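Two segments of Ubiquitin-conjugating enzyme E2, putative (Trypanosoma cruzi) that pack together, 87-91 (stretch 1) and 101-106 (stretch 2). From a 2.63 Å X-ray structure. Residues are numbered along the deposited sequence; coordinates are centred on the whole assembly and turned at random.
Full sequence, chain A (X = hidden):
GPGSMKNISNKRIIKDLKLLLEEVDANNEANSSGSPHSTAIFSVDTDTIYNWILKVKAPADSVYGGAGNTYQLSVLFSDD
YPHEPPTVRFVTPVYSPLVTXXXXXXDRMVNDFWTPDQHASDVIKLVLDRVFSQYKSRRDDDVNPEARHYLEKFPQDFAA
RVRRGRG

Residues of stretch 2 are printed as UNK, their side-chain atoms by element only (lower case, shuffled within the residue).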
# COMPACT_ATOMS: atom_id res chain seq x y z
N THR A 87 -6.13 6.09 -4.61
CA THR A 87 -5.68 6.33 -3.27
C THR A 87 -5.56 4.97 -2.62
O THR A 87 -6.45 4.13 -2.74
CB THR A 87 -6.70 7.22 -2.53
OG1 THR A 87 -6.53 8.56 -2.97
CG2 THR A 87 -6.54 7.19 -1.01
N VAL A 88 -4.44 4.74 -1.97
CA VAL A 88 -4.31 3.58 -1.08
C VAL A 88 -4.54 4.02 0.38
O VAL A 88 -4.19 5.16 0.77
CB VAL A 88 -2.96 2.88 -1.29
CG1 VAL A 88 -2.81 1.60 -0.45
CG2 VAL A 88 -2.80 2.54 -2.78
N ARG A 89 -5.19 3.13 1.15
CA ARG A 89 -5.55 3.35 2.54
C ARG A 89 -5.34 2.06 3.28
O ARG A 89 -5.63 1.01 2.74
CB ARG A 89 -7.01 3.75 2.63
CG ARG A 89 -7.46 4.50 3.88
CD ARG A 89 -8.73 5.30 3.59
NE ARG A 89 -9.44 5.77 4.80
CZ ARG A 89 -9.52 7.05 5.21
NH1 ARG A 89 -8.94 8.04 4.54
NH2 ARG A 89 -10.20 7.36 6.32
N PHE A 90 -4.81 2.10 4.49
CA PHE A 90 -4.73 0.87 5.30
C PHE A 90 -6.01 0.74 6.07
O PHE A 90 -6.39 1.71 6.75
CB PHE A 90 -3.52 0.89 6.22
CG PHE A 90 -2.24 0.69 5.48
CD1 PHE A 90 -1.66 1.74 4.78
CD2 PHE A 90 -1.66 -0.57 5.40
CE1 PHE A 90 -0.50 1.54 4.06
CE2 PHE A 90 -0.49 -0.76 4.68
CZ PHE A 90 0.09 0.29 4.02
N VAL A 91 -6.68 -0.41 5.93
CA VAL A 91 -7.83 -0.73 6.77
C VAL A 91 -7.31 -1.25 8.11
O VAL A 91 -7.84 -0.89 9.14
CB VAL A 91 -8.77 -1.78 6.15
CG1 VAL A 91 -9.84 -2.20 7.16
CG2 VAL A 91 -9.40 -1.26 4.86
N UNK A 101 -3.52 7.66 11.86
CA UNK A 101 -4.46 6.81 12.59
C UNK A 101 -5.75 6.47 11.82
O UNK A 101 -6.51 5.59 12.24
N UNK A 102 -6.02 7.17 10.72
CA UNK A 102 -7.18 6.88 9.84
C UNK A 102 -6.82 5.80 8.79
O UNK A 102 -7.72 5.20 8.19
c UNK A 102 -7.73 8.15 9.17
o UNK A 102 -8.85 10.59 8.37
o UNK A 102 -10.11 10.82 10.19
c UNK A 102 -9.26 10.20 9.49
c UNK A 102 -8.70 8.89 10.07
N UNK A 103 -5.53 5.53 8.62
CA UNK A 103 -5.03 4.70 7.51
C UNK A 103 -4.62 5.47 6.25
O UNK A 103 -4.32 4.85 5.23
N UNK A 104 -4.59 6.81 6.34
CA UNK A 104 -4.25 7.68 5.22
C UNK A 104 -2.76 7.67 4.88
O UNK A 104 -1.92 7.44 5.74
N UNK A 105 -2.45 7.89 3.61
CA UNK A 105 -1.10 8.25 3.21
C UNK A 105 -1.14 9.58 2.42
O UNK A 105 -2.17 9.98 1.81
c UNK A 105 -0.40 7.15 2.38
c UNK A 105 -0.48 5.95 0.10
c UNK A 105 -0.37 5.82 3.13
c UNK A 105 -1.05 7.03 1.00
N UNK A 106 -0.01 10.27 2.46
CA UNK A 106 0.19 11.49 1.73
C UNK A 106 0.05 11.18 0.25
O UNK A 106 0.60 10.17 -0.22
s UNK A 106 1.90 13.65 1.34
c UNK A 106 1.58 12.02 2.03

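Position 101 has backbone atoms and nothing more. No side-chain atom is modelled, and nothing of stretch 1 lies close. An ideal CB would have room here, so the contact does not dictate the choice. The absence of any side-chain atom identifies the residue as Gly101.

Position 102 carries three carbons in an unbranched chain, and the third carbon holds two oxygens. That is a carboxylate at the end of a two-methylene arm. The CA-to-CB bond points sideways to stretch 1, and the side chain approaches Arg89, with Arg89 NH2 3.9 Å from the CB of 102. The residue is Glu102. Its acid group sits near the guanidinium without forming a salt bridge: Arg89 NH2 and Glu102 OE1 are 4.1 Å apart. The backbone also takes part, since Glu102 O lies over one face of the guanidinium, 3.8 Å from Arg89 NH2.

Position 103 again has no side-chain atoms. Here the geometry explains why. Phi and psi are 93° and 8°, and at these angles a CB would be jammed against the carbonyl oxygen of the preceding residue. It would also point toward stretch 1 and fall 2.0 Å from Phe90 O, a clear clash. The residue is Gly103. Its bare CA can therefore lie close to the strand, 3.4 Å from Phe90 O in a CA-H...O contact.

Position 104 is a third site without side-chain atoms. A CB would point away from stretch 1 and would have room, with Arg89 NH1 4.5 Å from its ideal position. The backbone angles, -73° and 150°, are ordinary. The atoms give Gly104, but this contact does not require glycine.

Position 105 has four side-chain carbons and no other element. The chain forks at the first carbon, and one arm is two carbons long. Its CA-to-CB bond points toward stretch 1, and the side chain meets Val88 and Phe90. This is Ile105, with chi1 in the p well and chi2 in t. Ile105 CD1 is 4.2 Å from Val88 CB, and Ile105 CG2 is 4.4 Å from Phe90 CE1, at the edge of the ring. Ile105 CG1 also packs 3.7 Å from Val88 O.

Position 106 has one carbon followed by one sulfur. It is out of reach of stretch 1. The residue is Cys106. It precedes the turn into a helix, and its side chain caps a backbone N just past the stretch.

The contact rests on one backbone hydrogen bond. Phe90 N donates to Gly103 O at 2.9 Å, with a nearly straight angle of 160°. Gly103 O also receives a CA-H...O contact from Arg89 CA at 3.3 Å. Together these hold the loop against the strand at Gly103, where a side chain would not fit. Ile105 adds apolar packing with Val88 and Phe90. The CA-to-CB bond of Arg89 is sideways, but the end of the side chain comes nearer the loop, beside Glu102. The two stretches bury 329 Å² in total.

Stretch 2, residues 101-106: GEGGIC
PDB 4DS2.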